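Local coordinates for occlusion-derived virus envelope protein E66 (Autographa californica nucleopolyhedrovirus, PDB 3VSN) that cleaves non-sulfated chondroitin as a polysaccharide lyase of the viral envelope and is essential for oral infection, perhaps by digesting the chondroitin sulfate barrier of the host midgut, at residues Tyr349-Pro360 and Gly396-Thr404; Ser384-Leu394 and Leu467-Ser478. All coordinates share one frame; numbering follows the deposited sequence. Where two conformers were deposited one is given.

Contact 1 of 2, residues Tyr349-Pro360 and Gly396-Thr404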
loop_
_atom_site.group_PDB
_atom_site.type_symbol
_atom_site.label_atom_id
_atom_site.label_comp_id
_atom_site.label_asym_id
_atom_site.label_seq_id
_atom_site.Cartn_x
_atom_site.Cartn_y
_atom_site.Cartn_z
ATOM N N TYR A 349 12.812 -1.791 -7.010
ATOM C CA TYR A 349 12.061 -1.095 -8.049
ATOM C C TYR A 349 11.583 -2.039 -9.147
ATOM O O TYR A 349 12.211 -3.066 -9.413
ATOM C CB TYR A 349 12.906 0.038 -8.652
ATOM C CG TYR A 349 12.158 0.901 -9.646
ATOM C CD1 TYR A 349 10.961 1.522 -9.297
ATOM C CD2 TYR A 349 12.653 1.101 -10.935
ATOM C CE1 TYR A 349 10.272 2.310 -10.206
ATOM C CE2 TYR A 349 11.974 1.899 -11.847
ATOM C CZ TYR A 349 10.789 2.500 -11.476
ATOM O OH TYR A 349 10.106 3.285 -12.376
ATOM N N GLU A 350 10.459 -1.683 -9.764
ATOM C CA GLU A 350 9.965 -2.363 -10.955
ATOM C C GLU A 350 9.498 -1.308 -11.951
ATOM O O GLU A 350 8.732 -0.413 -11.598
ATOM C CB GLU A 350 8.816 -3.317 -10.609
ATOM C CG GLU A 350 8.441 -4.267 -11.740
ATOM C CD GLU A 350 7.132 -4.997 -11.495
ATOM O OE1 GLU A 350 6.160 -4.355 -11.053
ATOM O OE2 GLU A 350 7.072 -6.215 -11.755
ATOM N N SER A 351 9.981 -1.414 -13.186
ATOM C CA SER A 351 9.589 -0.502 -14.258
ATOM C C SER A 351 8.838 -1.230 -15.373
ATOM O O SER A 351 8.809 -2.461 -15.417
ATOM C CB SER A 351 10.819 0.204 -14.832
ATOM O OG SER A 351 11.768 -0.733 -15.316
ATOM N N ASP A 352 8.227 -0.454 -16.265
ATOM C CA ASP A 352 7.559 -0.988 -17.452
ATOM C C ASP A 352 7.799 -0.029 -18.632
ATOM O O ASP A 352 8.454 0.998 -18.450
ATOM C CB ASP A 352 6.065 -1.245 -17.170
ATOM C CG ASP A 352 5.298 0.018 -16.790
ATOM O OD1 ASP A 352 5.315 0.994 -17.568
ATOM O OD2 ASP A 352 4.648 0.022 -15.721
ATOM N N PRO A 353 7.289 -0.356 -19.843
ATOM C CA PRO A 353 7.547 0.523 -20.997
ATOM C C PRO A 353 7.153 1.992 -20.805
ATOM O O PRO A 353 7.775 2.872 -21.407
ATOM C CB PRO A 353 6.709 -0.114 -22.111
ATOM C CG PRO A 353 6.681 -1.560 -21.753
ATOM C CD PRO A 353 6.562 -1.575 -20.252
ATOM N N THR A 354 6.139 2.246 -19.976
ATOM C CA THR A 354 5.660 3.607 -19.705
ATOM C C THR A 354 6.292 4.222 -18.446
ATOM O O THR A 354 6.755 5.364 -18.475
ATOM C CB THR A 354 4.121 3.647 -19.560
ATOM O OG1 THR A 354 3.512 2.996 -20.681
ATOM C CG2 THR A 354 3.613 5.086 -19.483
ATOM N N ASN A 355 6.297 3.461 -17.351
ATOM C CA ASN A 355 6.730 3.961 -16.045
ATOM C C ASN A 355 8.164 3.557 -15.737
ATOM O O ASN A 355 8.453 2.374 -15.578
ATOM C CB ASN A 355 5.810 3.425 -14.939
ATOM C CG ASN A 355 4.343 3.712 -15.199
ATOM O OD1 ASN A 355 3.532 2.792 -15.329
ATOM N ND2 ASN A 355 3.996 4.986 -15.272
ATOM N N ASN A 356 9.063 4.534 -15.656
ATOM C CA ASN A 356 10.461 4.233 -15.340
ATOM C C ASN A 356 11.185 5.291 -14.503
ATOM O O ASN A 356 12.411 5.242 -14.367
ATOM C CB ASN A 356 11.259 3.883 -16.610
ATOM C CG ASN A 356 11.253 4.998 -17.641
ATOM O OD1 ASN A 356 11.235 6.183 -17.301
ATOM N ND2 ASN A 356 11.282 4.619 -18.913
ATOM N N ILE A 357 10.426 6.227 -13.933
ATOM C CA ILE A 357 11.012 7.312 -13.132
ATOM C C ILE A 357 10.669 7.233 -11.635
ATOM O O ILE A 357 10.980 8.151 -10.875
ATOM C CB ILE A 357 10.646 8.717 -13.685
ATOM C CG1 ILE A 357 9.127 8.957 -13.664
ATOM C CG2 ILE A 357 11.212 8.911 -15.087
ATOM C CD1 ILE A 357 8.734 10.397 -13.939
ATOM N N GLN A 358 10.056 6.130 -11.215
ATOM C CA GLN A 358 9.490 6.031 -9.868
ATOM C C GLN A 358 10.424 5.441 -8.794
ATOM O O GLN A 358 10.034 5.342 -7.627
ATOM C CB GLN A 358 8.154 5.266 -9.909
ATOM C CG GLN A 358 6.994 6.048 -10.523
ATOM C CD GLN A 358 7.006 6.089 -12.050
ATOM O OE1 GLN A 358 7.837 5.454 -12.707
ATOM N NE2 GLN A 358 6.068 6.838 -12.623
ATOM N N ALA A 359 11.643 5.060 -9.178
ATOM C CA ALA A 359 12.575 4.427 -8.230
ATOM C C ALA A 359 12.965 5.299 -7.030
ATOM O O ALA A 359 13.003 4.794 -5.907
ATOM C CB ALA A 359 13.815 3.894 -8.936
ATOM N N PRO A 360 13.268 6.599 -7.253
ATOM C CA PRO A 360 13.567 7.432 -6.085
ATOM C C PRO A 360 12.439 7.477 -5.047
ATOM O O PRO A 360 12.715 7.388 -3.848
ATOM C CB PRO A 360 13.820 8.812 -6.698
ATOM C CG PRO A 360 14.382 8.488 -8.047
ATOM C CD PRO A 360 13.546 7.322 -8.510
ATOM N N GLY A 396 15.796 16.528 -11.398
ATOM C CA GLY A 396 15.454 15.407 -10.522
ATOM C C GLY A 396 14.944 14.140 -11.180
ATOM O O GLY A 396 14.473 13.237 -10.492
ATOM N N ILE A 397 15.032 14.059 -12.508
ATOM C CA ILE A 397 14.535 12.886 -13.233
ATOM C C ILE A 397 15.566 11.757 -13.231
ATOM O O ILE A 397 16.682 11.922 -13.714
ATOM C CB ILE A 397 14.082 13.243 -14.673
ATOM C CG1 ILE A 397 12.852 14.160 -14.624
ATOM C CG2 ILE A 397 13.778 11.982 -15.478
ATOM C CD1 ILE A 397 12.612 14.970 -15.887
ATOM N N MET A 398 15.182 10.618 -12.666
ATOM C CA MET A 398 16.036 9.439 -12.630
ATOM C C MET A 398 15.290 8.277 -13.274
ATOM O O MET A 398 14.279 7.816 -12.742
ATOM C CB MET A 398 16.439 9.111 -11.183
ATOM C CG MET A 398 17.191 7.796 -10.998
ATOM S SD MET A 398 18.753 7.659 -11.901
ATOM C CE MET A 398 19.804 8.785 -10.982
ATOM N N ARG A 399 15.789 7.820 -14.421
ATOM C CA ARG A 399 15.121 6.783 -15.211
ATOM C C ARG A 399 15.808 5.437 -15.076
ATOM O O ARG A 399 17.033 5.354 -15.168
ATOM C CB ARG A 399 15.091 7.162 -16.694
ATOM C CG ARG A 399 14.362 8.453 -17.006
ATOM C CD ARG A 399 14.048 8.571 -18.491
ATOM N NE ARG A 399 13.312 9.803 -18.765
ATOM C CZ ARG A 399 11.986 9.908 -18.751
ATOM N NH1 ARG A 399 11.227 8.848 -18.497
ATOM N NH2 ARG A 399 11.416 11.081 -19.004
ATOM N N ILE A 400 15.018 4.388 -14.857
ATOM C CA ILE A 400 15.518 3.009 -14.900
ATOM C C ILE A 400 14.621 2.205 -15.848
ATOM O O ILE A 400 13.689 1.528 -15.405
ATOM C CB ILE A 400 15.580 2.344 -13.499
ATOM C CG1 ILE A 400 16.336 3.226 -12.497
ATOM C CG2 ILE A 400 16.220 0.960 -13.589
ATOM C CD1 ILE A 400 16.392 2.654 -11.097
ATOM N N PRO A 401 14.899 2.287 -17.166
ATOM C CA PRO A 401 14.026 1.688 -18.180
ATOM C C PRO A 401 13.918 0.177 -18.056
ATOM O O PRO A 401 14.863 -0.482 -17.620
ATOM C CB PRO A 401 14.717 2.046 -19.506
ATOM C CG PRO A 401 15.637 3.176 -19.180
ATOM C CD PRO A 401 16.089 2.908 -17.775
ATOM N N SER A 402 12.758 -0.355 -18.424
ATOM C CA SER A 402 12.561 -1.792 -18.507
ATOM C C SER A 402 13.382 -2.335 -19.676
ATOM O O SER A 402 13.324 -1.800 -20.783
ATOM C CB SER A 402 11.077 -2.112 -18.695
ATOM O OG SER A 402 10.874 -3.502 -18.870
ATOM N N GLY A 403 14.159 -3.382 -19.415
ATOM C CA GLY A 403 14.994 -4.008 -20.442
ATOM C C GLY A 403 14.250 -5.079 -21.217
ATOM O O GLY A 403 14.816 -5.715 -22.108
ATOM N N THR A 404 12.980 -5.275 -20.862
ATOM C CA THR A 404 12.089 -6.209 -21.551
ATOM C C THR A 404 10.976 -5.420 -22.245
ATOM O O THR A 404 10.909 -4.190 -22.130
ATOM C CB THR A 404 11.463 -7.234 -20.574
ATOM O OG1 THR A 404 10.581 -6.562 -19.660
ATOM C CG2 THR A 404 12.543 -7.980 -19.787
HETATM O O HOH W 1 10.898 1.681 -19.442
HETATM O O HOH W 2 13.354 5.443 -11.623
HETATM O O HOH W 3 12.791 10.404 -10.951
#
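Asn356 O is gripped by two groups: Ile400 N donates to it over 2.8 Å, and a water shared with Ala359 N and Met398 O donates a second bond. The Arg399 CA-H leans on the same oxygen. Here an extended loop, 396-404, is laid along the turn that leads from strand 349-351 into helix 359-364, beside the catalytic residues of the lyase. Ser351 OG donates to Ile400 O over 3.0 Å, in the carbonyl plane, and the same oxygen lies at the edge of the Tyr349 ring. One face of that ring is covered by Ala359 CB, which meets Ile400 CD1 at 3.6 Å. At the outer side, Asn356 has CG between its backbone N and carbonyl carbon (chi1 59°), which brings OD1 to the arginine. Arg399 NH1 meets Asn356 OD1 at 2.9 Å on a lone pair, the amide and guanidinium planes 88° apart. At the start of the turn, Glu350, important for catalysis, and Asp352 both form salt bridges with the transition-state stabiliser Arg300, and Glu350 also binds the proton acceptor His246. Asp352 OD1 accepts from Thr354 N, an Asx turn, and from Asn355 N, an Asx motif, which helps to hold the carboxylate that meets Arg300 through OD2. Asp352 O is tied by another water to Ser402 N and Asn356 ND2, while Ile357 CG2 lies over one guanidinium face, 3.4 Å from Arg399 NH1.

Contact 2 of 2, residues Ser384-Leu394 and Leu467-Ser478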
loop_
_atom_site.group_PDB
_atom_site.type_symbol
_atom_site.label_atom_id
_atom_site.label_comp_id
_atom_site.label_asym_id
_atom_site.label_seq_id
_atom_site.Cartn_x
_atom_site.Cartn_y
_atom_site.Cartn_z
ATOM N N SER A 384 8.811 12.546 -9.050
ATOM C CA SER A 384 10.246 12.524 -8.775
ATOM C C SER A 384 10.599 13.192 -7.449
ATOM O O SER A 384 11.754 13.165 -7.027
ATOM C CB SER A 384 11.008 13.230 -9.900
ATOM O OG SER A 384 10.918 12.503 -11.108
ATOM N N PHE A 385 9.605 13.797 -6.804
ATOM C CA PHE A 385 9.851 14.668 -5.662
ATOM C C PHE A 385 9.007 14.285 -4.453
ATOM O O PHE A 385 7.790 14.128 -4.551
ATOM C CB PHE A 385 9.598 16.128 -6.057
ATOM C CG PHE A 385 10.256 16.523 -7.356
ATOM C CD1 PHE A 385 11.604 16.864 -7.390
ATOM C CD2 PHE A 385 9.534 16.523 -8.548
ATOM C CE1 PHE A 385 12.217 17.208 -8.584
ATOM C CE2 PHE A 385 10.142 16.873 -9.747
ATOM C CZ PHE A 385 11.483 17.217 -9.762
ATOM N N GLU A 386 9.679 14.132 -3.317
ATOM C CA GLU A 386 9.030 13.855 -2.041
ATOM C C GLU A 386 10.064 14.024 -0.942
ATOM O O GLU A 386 11.266 13.877 -1.189
ATOM C CB GLU A 386 8.449 12.431 -2.017
ATOM C CG GLU A 386 7.666 12.080 -0.753
ATOM C CD GLU A 386 6.559 13.071 -0.456
ATOM O OE1 GLU A 386 5.496 12.980 -1.107
ATOM O OE2 GLU A 386 6.749 13.941 0.421
ATOM N N SER A 387 9.598 14.353 0.261
ATOM C CA SER A 387 10.465 14.420 1.431
ATOM C C SER A 387 11.306 13.151 1.499
ATOM O O SER A 387 10.771 12.037 1.411
ATOM C CB SER A 387 9.633 14.564 2.707
ATOM O OG SER A 387 8.885 15.764 2.699
ATOM N N GLY A 388 12.617 13.321 1.631
ATOM C CA GLY A 388 13.534 12.189 1.737
ATOM C C GLY A 388 14.280 11.831 0.462
ATOM O O GLY A 388 15.329 11.205 0.525
ATOM N N ILE A 389 13.737 12.203 -0.698
ATOM C CA ILE A 389 14.370 11.855 -1.980
ATOM C C ILE A 389 15.693 12.604 -2.185
ATOM O O ILE A 389 15.769 13.824 -2.005
ATOM C CB ILE A 389 13.414 12.057 -3.188
ATOM C CG1 ILE A 389 12.232 11.072 -3.098
ATOM C CG2 ILE A 389 14.165 11.882 -4.509
ATOM C CD1 ILE A 389 11.252 11.123 -4.260
ATOM N N ILE A 390 16.738 11.855 -2.526
ATOM C CA ILE A 390 18.032 12.441 -2.864
ATOM C C ILE A 390 18.068 12.641 -4.379
ATOM O O ILE A 390 17.911 11.681 -5.141
ATOM C CB ILE A 390 19.220 11.556 -2.417
ATOM C CG1 ILE A 390 19.169 11.285 -0.904
ATOM C CG2 ILE A 390 20.550 12.213 -2.789
ATOM C CD1 ILE A 390 20.102 10.186 -0.438
ATOM N N LEU A 391 18.257 13.889 -4.802
ATOM C CA LEU A 391 18.307 14.243 -6.221
ATOM C C LEU A 391 19.748 14.357 -6.696
ATOM O O LEU A 391 20.601 14.887 -5.979
ATOM C CB LEU A 391 17.584 15.566 -6.485
ATOM C CG LEU A 391 16.103 15.695 -6.116
ATOM C CD1 LEU A 391 15.619 17.101 -6.424
ATOM C CD2 LEU A 391 15.254 14.659 -6.842
ATOM N N GLN A 392 20.002 13.870 -7.909
ATOM C CA GLN A 392 21.352 13.854 -8.476
ATOM C C GLN A 392 21.504 14.866 -9.606
ATOM O O GLN A 392 22.596 15.053 -10.142
ATOM C CB GLN A 392 21.709 12.452 -8.975
ATOM C CG GLN A 392 21.842 11.411 -7.876
ATOM C CD GLN A 392 22.318 10.070 -8.406
ATOM O OE1 GLN A 392 23.290 9.997 -9.161
ATOM N NE2 GLN A 392 21.639 9.002 -8.005
ATOM N N SER A 393 20.400 15.514 -9.960
ATOM C CA SER A 393 20.392 16.573 -10.967
ATOM C C SER A 393 19.384 17.646 -10.551
ATOM O O SER A 393 18.588 17.437 -9.626
ATOM C CB SER A 393 20.033 15.999 -12.340
ATOM O OG SER A 393 18.741 15.418 -12.324
ATOM N N LEU A 394 19.416 18.787 -11.230
ATOM C CA LEU A 394 18.488 19.873 -10.925
ATOM C C LEU A 394 17.024 19.525 -11.235
ATOM O O LEU A 394 16.133 19.813 -10.430
ATOM C CB LEU A 394 18.921 21.177 -11.611
ATOM C CG LEU A 394 20.241 21.797 -11.127
ATOM C CD1 LEU A 394 20.595 23.017 -11.964
ATOM C CD2 LEU A 394 20.187 22.166 -9.647
ATOM N N LEU A 467 28.702 13.305 -11.769
ATOM C CA LEU A 467 27.626 14.295 -11.655
ATOM C C LEU A 467 27.794 15.562 -12.498
ATOM O O LEU A 467 26.974 16.476 -12.398
ATOM C CB LEU A 467 27.371 14.662 -10.185
ATOM C CG LEU A 467 26.902 13.527 -9.271
ATOM C CD1 LEU A 467 26.766 14.029 -7.842
ATOM C CD2 LEU A 467 25.597 12.912 -9.762
ATOM N N ASN A 468 28.836 15.614 -13.330
ATOM C CA ASN A 468 29.077 16.779 -14.193
ATOM C C ASN A 468 29.056 18.088 -13.386
ATOM O O ASN A 468 28.353 19.043 -13.732
ATOM C CB ASN A 468 28.055 16.811 -15.345
ATOM C CG ASN A 468 28.389 17.846 -16.409
ATOM O OD1 ASN A 468 29.551 18.184 -16.625
ATOM N ND2 ASN A 468 27.362 18.357 -17.074
ATOM N N ASN A 469 29.816 18.094 -12.290
ATOM C CA ASN A 469 29.953 19.246 -11.385
ATOM C C ASN A 469 28.629 19.836 -10.885
ATOM O O ASN A 469 28.516 21.042 -10.666
ATOM C CB ASN A 469 30.845 20.332 -12.009
ATOM C CG ASN A 469 32.191 19.792 -12.457
ATOM O OD1 ASN A 469 32.546 19.890 -13.634
ATOM N ND2 ASN A 469 32.939 19.203 -11.529
ATOM N N THR A 470 27.638 18.970 -10.702
ATOM C CA THR A 470 26.340 19.371 -10.176
ATOM C C THR A 470 26.185 18.826 -8.761
ATOM O O THR A 470 26.350 17.625 -8.534
ATOM C CB THR A 470 25.191 18.841 -11.060
ATOM O OG1 THR A 470 25.441 19.190 -12.428
ATOM C CG2 THR A 470 23.840 19.426 -10.623
ATOM N N ASN A 471 25.876 19.708 -7.815
ATOM C CA ASN A 471 25.615 19.292 -6.442
ATOM C C ASN A 471 24.326 18.481 -6.349
ATOM O O ASN A 471 23.344 18.773 -7.036
ATOM C CB ASN A 471 25.508 20.505 -5.514
ATOM C CG ASN A 471 26.815 21.266 -5.374
ATOM O OD1 ASN A 471 26.820 22.497 -5.331
ATOM N ND2 ASN A 471 27.921 20.545 -5.291
ATOM N N GLY A 472 24.334 17.462 -5.498
ATOM C CA GLY A 472 23.110 16.735 -5.177
ATOM C C GLY A 472 22.290 17.521 -4.170
ATOM O O GLY A 472 22.707 18.590 -3.713
ATOM N N ARG A 473 21.118 17.002 -3.823
ATOM C CA ARG A 473 20.282 17.622 -2.796
ATOM C C ARG A 473 19.328 16.614 -2.192
ATOM O O ARG A 473 18.896 15.671 -2.858
ATOM C CB ARG A 473 19.489 18.812 -3.346
ATOM C CG ARG A 473 18.903 18.596 -4.733
ATOM C CD ARG A 473 19.762 19.277 -5.782
ATOM N NE ARG A 473 19.699 20.723 -5.621
ATOM C CZ ARG A 473 20.627 21.582 -6.034
ATOM N NH1 ARG A 473 21.726 21.156 -6.644
ATOM N NH2 ARG A 473 20.449 22.877 -5.827
ATOM N N VAL A 474 19.014 16.822 -0.918
ATOM C CA VAL A 474 18.063 15.977 -0.221
ATOM C C VAL A 474 16.809 16.805 -0.003
ATOM O O VAL A 474 16.863 17.884 0.596
ATOM C CB VAL A 474 18.624 15.478 1.124
ATOM C CG1 VAL A 474 17.609 14.590 1.832
ATOM C CG2 VAL A 474 19.933 14.725 0.905
ATOM N N ILE A 475 15.685 16.303 -0.500
ATOM C CA ILE A 475 14.416 17.015 -0.378
ATOM C C ILE A 475 13.904 16.918 1.056
ATOM O O ILE A 475 13.794 15.823 1.616
ATOM C CB ILE A 475 13.368 16.484 -1.381
ATOM C CG1 ILE A 475 13.882 16.671 -2.815
ATOM C CG2 ILE A 475 12.019 17.176 -1.190
ATOM C CD1 ILE A 475 13.002 16.052 -3.882
ATOM N N VAL A 476 13.610 18.077 1.642
ATOM C CA VAL A 476 13.034 18.152 2.986
ATOM C C VAL A 476 11.508 18.305 2.900
ATOM O O VAL A 476 10.766 17.613 3.601
ATOM C CB VAL A 476 13.680 19.300 3.802
ATOM C CG1 VAL A 476 13.001 19.468 5.155
ATOM C CG2 VAL A 476 15.171 19.039 3.991
ATOM N N LEU A 477 11.052 19.216 2.042
ATOM C CA LEU A 477 9.627 19.436 1.796
ATOM C C LEU A 477 9.413 19.681 0.318
ATOM O O LEU A 477 10.229 20.343 -0.329
ATOM C CB LEU A 477 9.102 20.653 2.568
ATOM C CG LEU A 477 8.117 20.548 3.746
ATOM C CD1 LEU A 477 7.401 21.883 3.926
ATOM C CD2 LEU A 477 7.100 19.420 3.616
ATOM N N SER A 478 8.310 19.160 -0.209
ATOM C CA SER A 478 7.963 19.336 -1.615
ATOM C C SER A 478 6.490 19.695 -1.748
ATOM O O SER A 478 5.668 19.275 -0.932
ATOM C CB SER A 478 8.262 18.059 -2.402
ATOM O OG SER A 478 7.579 16.952 -1.841
HETATM O O HOH W 4 7.035 17.014 1.159
HETATM O O HOH W 5 5.420 15.622 -2.196
HETATM O O HOH W 6 24.167 15.610 -12.311
#
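Ile390 and Leu391 pair antiparallel with Val474 and Arg473 in a short edge ladder. Leu391 N donates to Arg473 O over 2.7 Å, and Arg473 N returns a longer bond of 3.1 Å to Leu391 O. Ile475 N to Ile389 O and Gly388 N to Ile475 O carry the pairing into a type II turn, 386-389. Ile475 CD1 packs against Leu391 CD1 at 3.8 Å and meets the edge of the Phe385 ring in its plane. At the non-hydrogen-bonded pair, Ile390 CG1 and Val474 CG2 lie side by side. Arg473 bends at chi2 (-101°) and chi3, with CG against Leu391 CB and Leu394 CD2 over one guanidinium face, 3.5 Å from NH1. Asn471 O accepts from NH1 near the guanidinium plane, and Glu537 forms a salt bridge with NE. In one of its two conformers Ser387 OG donates to Val476 O, and a water then joins this hydroxyl to Glu386 OE2 and Ser478 N; Tyr378 and Arg367 hold the carboxylate. Strand 390-391 thus borders a four-stranded antiparallel sheet, with 472-480 between it and 533-540; Val476 and Leu477 form a classic bulge opposite Val536, and Val474 touches strand 550-558.

In the fold
Contact 2 is largely buried and away from the annotated sites, whereas contact 1 is only partly buried and holds Glu350 beside the catalytic residues. Their segments alternate along the chain: 384-394 and 396-404 follow each other almost directly, so one run of chain first forms the edge strand of the sheet, paired with 472-480, and then lines the turn after strand 349-351. The centres are about 17 Å apart, yet the two meet where Pro360 packs on Ile389, Gly396 on Leu391 and Met398 on Gln392. Regular strand pairing and aliphatic packing dominate contact 2; contact 1 relies on isolated backbone and side-chain bonds, bridging waters and an exposed arginine.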